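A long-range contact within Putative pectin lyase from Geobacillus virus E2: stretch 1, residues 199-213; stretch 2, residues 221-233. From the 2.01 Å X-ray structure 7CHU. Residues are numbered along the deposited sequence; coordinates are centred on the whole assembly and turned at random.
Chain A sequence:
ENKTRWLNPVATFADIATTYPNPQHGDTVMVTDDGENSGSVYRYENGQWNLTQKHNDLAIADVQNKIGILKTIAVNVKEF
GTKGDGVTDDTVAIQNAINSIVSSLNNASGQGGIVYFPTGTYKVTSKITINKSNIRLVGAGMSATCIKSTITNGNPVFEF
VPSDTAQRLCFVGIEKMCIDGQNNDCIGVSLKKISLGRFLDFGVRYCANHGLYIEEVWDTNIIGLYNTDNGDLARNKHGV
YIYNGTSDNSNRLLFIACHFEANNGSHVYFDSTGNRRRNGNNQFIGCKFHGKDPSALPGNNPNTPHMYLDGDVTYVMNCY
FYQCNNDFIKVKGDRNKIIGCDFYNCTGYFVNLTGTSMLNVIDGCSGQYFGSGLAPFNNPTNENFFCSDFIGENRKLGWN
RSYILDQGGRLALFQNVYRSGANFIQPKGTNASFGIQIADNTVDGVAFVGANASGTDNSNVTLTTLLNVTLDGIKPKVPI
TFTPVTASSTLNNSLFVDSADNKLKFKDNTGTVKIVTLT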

# COMPACT_ATOMS: atom_id res chain seq x y z
N PHE A 199 -16.06 -3.10 0.85
CA PHE A 199 -16.06 -4.47 0.35
C PHE A 199 -14.73 -5.14 0.74
O PHE A 199 -13.67 -4.50 0.67
CB PHE A 199 -16.24 -4.50 -1.19
CG PHE A 199 -17.55 -3.92 -1.67
CD1 PHE A 199 -17.79 -2.56 -1.64
CD2 PHE A 199 -18.54 -4.76 -2.18
CE1 PHE A 199 -19.01 -2.02 -2.08
CE2 PHE A 199 -19.76 -4.24 -2.64
CZ PHE A 199 -19.99 -2.87 -2.59
N LEU A 200 -14.79 -6.41 1.15
CA LEU A 200 -13.57 -7.11 1.58
C LEU A 200 -13.59 -8.56 1.14
O LEU A 200 -14.54 -9.29 1.45
CB LEU A 200 -13.40 -7.03 3.11
CG LEU A 200 -12.19 -7.78 3.71
CD1 LEU A 200 -10.86 -7.18 3.20
CD2 LEU A 200 -12.23 -7.78 5.26
N ASP A 201 -12.54 -9.01 0.45
CA ASP A 201 -12.32 -10.43 0.16
C ASP A 201 -13.59 -11.09 -0.39
O ASP A 201 -14.25 -11.91 0.26
CB ASP A 201 -11.85 -11.17 1.43
CG ASP A 201 -10.47 -10.69 1.91
OD1 ASP A 201 -9.68 -10.14 1.09
OD2 ASP A 201 -10.18 -10.87 3.12
N PHE A 202 -13.97 -10.69 -1.58
CA PHE A 202 -15.10 -11.32 -2.24
C PHE A 202 -14.73 -11.59 -3.68
O PHE A 202 -13.84 -10.94 -4.23
CB PHE A 202 -16.39 -10.50 -2.11
CG PHE A 202 -16.50 -9.31 -3.07
CD1 PHE A 202 -15.85 -8.14 -2.82
CD2 PHE A 202 -17.35 -9.37 -4.16
CE1 PHE A 202 -16.00 -7.05 -3.67
CE2 PHE A 202 -17.51 -8.28 -5.00
CZ PHE A 202 -16.83 -7.12 -4.75
N GLY A 203 -15.36 -12.60 -4.26
CA GLY A 203 -15.04 -13.06 -5.60
C GLY A 203 -16.20 -12.88 -6.55
O GLY A 203 -17.36 -12.99 -6.15
N VAL A 204 -15.89 -12.57 -7.80
CA VAL A 204 -16.86 -12.50 -8.88
C VAL A 204 -16.22 -13.21 -10.06
O VAL A 204 -15.20 -12.76 -10.59
CB VAL A 204 -17.24 -11.07 -9.25
CG1 VAL A 204 -18.26 -11.08 -10.38
CG2 VAL A 204 -17.85 -10.34 -8.05
N ARG A 205 -16.79 -14.35 -10.46
CA ARG A 205 -16.14 -15.21 -11.42
C ARG A 205 -17.16 -15.82 -12.37
O ARG A 205 -18.29 -16.12 -11.97
CB ARG A 205 -15.34 -16.32 -10.72
CG ARG A 205 -14.28 -15.81 -9.72
CD ARG A 205 -13.55 -16.96 -9.02
NE ARG A 205 -12.62 -17.61 -9.95
CZ ARG A 205 -12.12 -18.83 -9.80
NH1 ARG A 205 -12.45 -19.57 -8.74
NH2 ARG A 205 -11.27 -19.30 -10.71
N TYR A 206 -16.74 -16.01 -13.62
CA TYR A 206 -17.51 -16.76 -14.63
C TYR A 206 -18.84 -16.10 -14.96
O TYR A 206 -19.83 -16.78 -15.26
CB TYR A 206 -17.73 -18.21 -14.19
CG TYR A 206 -16.45 -18.96 -13.94
CD1 TYR A 206 -15.66 -19.39 -15.00
CD2 TYR A 206 -16.03 -19.22 -12.65
CE1 TYR A 206 -14.48 -20.08 -14.78
CE2 TYR A 206 -14.83 -19.90 -12.41
CZ TYR A 206 -14.07 -20.32 -13.48
OH TYR A 206 -12.90 -21.01 -13.26
N CYS A 207 -18.88 -14.76 -14.92
CA CYS A 207 -20.06 -14.01 -15.36
C CYS A 207 -19.82 -13.58 -16.80
O CYS A 207 -18.83 -12.92 -17.09
CB CYS A 207 -20.29 -12.80 -14.47
SG CYS A 207 -20.61 -13.19 -12.76
N ALA A 208 -20.74 -13.91 -17.70
CA ALA A 208 -20.52 -13.59 -19.11
C ALA A 208 -20.93 -12.16 -19.47
O ALA A 208 -20.60 -11.68 -20.56
CB ALA A 208 -21.23 -14.60 -20.00
N ASN A 209 -21.63 -11.46 -18.58
CA ASN A 209 -21.80 -10.02 -18.69
C ASN A 209 -20.66 -9.38 -17.88
O ASN A 209 -19.64 -10.03 -17.62
CB ASN A 209 -23.20 -9.64 -18.23
CG ASN A 209 -23.76 -8.43 -18.96
OD1 ASN A 209 -23.30 -7.31 -18.75
ND2 ASN A 209 -24.78 -8.65 -19.78
N HIS A 210 -20.78 -8.11 -17.50
CA HIS A 210 -19.76 -7.50 -16.66
C HIS A 210 -19.63 -8.30 -15.36
O HIS A 210 -20.62 -8.85 -14.86
CB HIS A 210 -20.12 -6.05 -16.32
CG HIS A 210 -20.28 -5.14 -17.50
ND1 HIS A 210 -19.32 -5.00 -18.48
CD2 HIS A 210 -21.28 -4.28 -17.81
CE1 HIS A 210 -19.73 -4.10 -19.36
NE2 HIS A 210 -20.91 -3.64 -18.97
N GLY A 211 -18.42 -8.39 -14.83
CA GLY A 211 -18.24 -9.05 -13.55
C GLY A 211 -18.77 -8.16 -12.46
O GLY A 211 -19.66 -8.53 -11.70
N LEU A 212 -18.22 -6.96 -12.39
CA LEU A 212 -18.63 -5.94 -11.43
C LEU A 212 -18.95 -4.69 -12.25
O LEU A 212 -18.08 -4.17 -12.96
CB LEU A 212 -17.52 -5.69 -10.41
CG LEU A 212 -17.61 -4.54 -9.40
CD1 LEU A 212 -18.78 -4.81 -8.45
CD2 LEU A 212 -16.29 -4.42 -8.63
N TYR A 213 -20.19 -4.25 -12.21
CA TYR A 213 -20.62 -3.04 -12.90
C TYR A 213 -20.77 -1.92 -11.88
O TYR A 213 -21.37 -2.13 -10.81
CB TYR A 213 -21.94 -3.26 -13.66
CG TYR A 213 -22.45 -2.00 -14.34
CD1 TYR A 213 -21.90 -1.56 -15.54
CD2 TYR A 213 -23.47 -1.26 -13.77
CE1 TYR A 213 -22.35 -0.41 -16.14
CE2 TYR A 213 -23.93 -0.09 -14.37
CZ TYR A 213 -23.36 0.32 -15.56
OH TYR A 213 -23.81 1.47 -16.16
N ASN A 221 -14.21 1.62 -0.81
CA ASN A 221 -13.00 0.81 -0.66
C ASN A 221 -13.30 -0.65 -1.01
O ASN A 221 -14.27 -1.23 -0.52
CB ASN A 221 -12.45 0.85 0.76
CG ASN A 221 -11.95 2.22 1.16
OD1 ASN A 221 -11.73 3.08 0.31
ND2 ASN A 221 -11.78 2.42 2.45
N ILE A 222 -12.44 -1.23 -1.83
CA ILE A 222 -12.59 -2.61 -2.28
C ILE A 222 -11.24 -3.29 -2.08
O ILE A 222 -10.29 -3.03 -2.82
CB ILE A 222 -13.03 -2.69 -3.75
CG1 ILE A 222 -14.39 -1.99 -3.91
CG2 ILE A 222 -13.10 -4.16 -4.22
CD1 ILE A 222 -14.76 -1.70 -5.36
N ILE A 223 -11.16 -4.16 -1.07
CA ILE A 223 -9.92 -4.80 -0.65
C ILE A 223 -10.01 -6.29 -0.97
O ILE A 223 -10.98 -6.94 -0.60
CB ILE A 223 -9.66 -4.57 0.85
CG1 ILE A 223 -9.65 -3.07 1.17
CG2 ILE A 223 -8.35 -5.24 1.33
CD1 ILE A 223 -9.64 -2.78 2.68
N GLY A 224 -9.00 -6.83 -1.65
CA GLY A 224 -8.92 -8.27 -1.85
C GLY A 224 -9.93 -8.87 -2.82
O GLY A 224 -10.19 -10.09 -2.78
N LEU A 225 -10.51 -8.06 -3.71
CA LEU A 225 -11.41 -8.61 -4.72
C LEU A 225 -10.68 -9.59 -5.62
O LEU A 225 -9.55 -9.34 -6.05
CB LEU A 225 -12.02 -7.48 -5.57
CG LEU A 225 -12.69 -7.86 -6.89
CD1 LEU A 225 -14.00 -8.63 -6.66
CD2 LEU A 225 -12.96 -6.66 -7.78
N TYR A 226 -11.33 -10.72 -5.89
CA TYR A 226 -10.85 -11.74 -6.83
C TYR A 226 -11.82 -11.77 -8.01
O TYR A 226 -13.01 -12.05 -7.83
CB TYR A 226 -10.79 -13.09 -6.13
CG TYR A 226 -10.23 -14.26 -6.90
CD1 TYR A 226 -9.10 -14.12 -7.69
CD2 TYR A 226 -10.81 -15.51 -6.78
CE1 TYR A 226 -8.56 -15.22 -8.38
CE2 TYR A 226 -10.29 -16.61 -7.45
CZ TYR A 226 -9.16 -16.46 -8.25
OH TYR A 226 -8.65 -17.56 -8.93
N ASN A 227 -11.33 -11.48 -9.21
CA ASN A 227 -12.18 -11.20 -10.37
C ASN A 227 -11.59 -11.95 -11.56
O ASN A 227 -10.54 -11.54 -12.08
CB ASN A 227 -12.25 -9.68 -10.60
CG ASN A 227 -13.22 -9.29 -11.72
OD1 ASN A 227 -13.03 -9.67 -12.87
ND2 ASN A 227 -14.24 -8.50 -11.38
N THR A 228 -12.20 -13.07 -11.96
CA THR A 228 -11.67 -13.87 -13.07
C THR A 228 -12.78 -14.36 -13.98
O THR A 228 -13.93 -14.49 -13.57
CB THR A 228 -10.88 -15.12 -12.60
OG1 THR A 228 -11.78 -16.21 -12.36
CG2 THR A 228 -10.12 -14.83 -11.31
N ASP A 229 -12.42 -14.63 -15.25
CA ASP A 229 -13.28 -15.30 -16.23
C ASP A 229 -14.59 -14.55 -16.47
O ASP A 229 -15.63 -15.15 -16.71
CB ASP A 229 -13.58 -16.75 -15.79
CG ASP A 229 -12.33 -17.61 -15.73
OD1 ASP A 229 -11.94 -18.14 -16.78
OD2 ASP A 229 -11.73 -17.73 -14.64
N ASN A 230 -14.55 -13.22 -16.42
CA ASN A 230 -15.74 -12.40 -16.57
C ASN A 230 -15.73 -11.70 -17.92
O ASN A 230 -14.70 -11.53 -18.55
CB ASN A 230 -15.81 -11.35 -15.46
CG ASN A 230 -16.03 -11.97 -14.08
OD1 ASN A 230 -16.88 -12.85 -13.92
ND2 ASN A 230 -15.26 -11.51 -13.10
N GLY A 231 -16.91 -11.25 -18.35
CA GLY A 231 -17.00 -10.41 -19.53
C GLY A 231 -17.10 -11.20 -20.81
O GLY A 231 -17.25 -12.43 -20.83
N ASP A 232 -17.02 -10.46 -21.92
CA ASP A 232 -17.19 -11.00 -23.26
C ASP A 232 -16.83 -9.88 -24.23
O ASP A 232 -17.62 -8.96 -24.44
CB ASP A 232 -18.63 -11.48 -23.50
CG ASP A 232 -18.86 -12.05 -24.92
OD1 ASP A 232 -18.04 -11.85 -25.83
OD2 ASP A 232 -19.89 -12.71 -25.15
N LEU A 233 -15.64 -9.96 -24.81
CA LEU A 233 -15.16 -8.86 -25.65
C LEU A 233 -16.10 -8.60 -26.82
O LEU A 233 -16.31 -7.44 -27.21
CB LEU A 233 -13.76 -9.17 -26.17
CG LEU A 233 -13.21 -8.01 -26.99
CD1 LEU A 233 -13.16 -6.77 -26.13
CD2 LEU A 233 -11.83 -8.39 -27.48

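The two stretches lie side by side in parallel register, each residue from Phe 199 to Ala 208 facing the one 23 positions later. The axes of strands 202-205 and 226-228 diverge by only 7°, and the backbone hydrogen bonds confirm the parallel pattern, in which one residue bonds to two neighbours across the gap. Phe 199 N donates to Asn 221 O at 2.9 Å and Ile 223 N to Phe 199 O at 3.1 Å, both nearly linear; Asp 201 N then reaches Ile 223 O at 2.8 Å with an angle of 167°.

The ladder is interrupted where the chain turns at Asp 201 and resumes with Tyr 226 N to Phe 202 O at 3.0 Å and Val 204 N to Tyr 226 O at 2.9 Å. Farther along, Tyr 206 N donates to Thr 228 O at 3.2 Å, whereas the bond from Thr 228 N to Val 204 O is weak, at 3.3 Å and 147°.

Val 204 O has a second, shorter partner: Asn 230 ND2 lies 2.8 Å from it, at 167°. The same amide accepts through Asn 230 OD1 from Cys 207 N at 2.9 Å, so Asn 230 offers a donor and an acceptor to the main chain of the first stretch just where regular pairing gives out. Asn 230 ND2 also donates to Asn 227 OD1 at 2.9 Å, which ties the amide to its own stretch. Beyond it, Gly 231 N donates to Cys 207 O at 2.8 Å and makes a weak bond to Asn 209 O at 3.1 Å.

Among side chains, Arg 205 NE donates to Thr 228 OG1 at 2.9 Å and 176°, with OG1 near the guanidinium plane. Thr 228 OG1 in turn donates to Asp 229 OD2 at 2.7 Å, completing a relay. The charges themselves stay apart: Arg 205 NH2 is 4.3 Å from Asp 229 OD2, beyond a salt bridge. Tyr 226 CE2 sits over one guanidinium face, 3.6 Å from Arg 205 NE.

Three glycines fit tight places. A CB on Gly 224 would fall 2.1 Å from Asp 201 OD1, and its phi of 72° also favours glycine; one on Gly 211 would fall 2.6 Å from Asn 230 ND2. At Gly 231 the limit is its own backbone, since a CB would jam against the preceding carbonyl.

Apolar packing fills the remaining contact. Leu 225 CD1 lies over the Phe 202 ring, 3.9 Å from the ring centroid and 15° off its normal, in a CH-pi contact, while Leu 225 CD2 meets Leu 212 CD2 at 4.1 Å. Phe 199 CD1 approaches Ile 222 CG1, and Phe 202 CE1 approaches Ile 222 CG2, both at 4.1 Å. On the face shared by Leu 200 and Ile 223, Leu 200 CD1 touches Ile 223 CG2 at 3.7 Å. Together the stretches bury 1059 Å², summed over both sides.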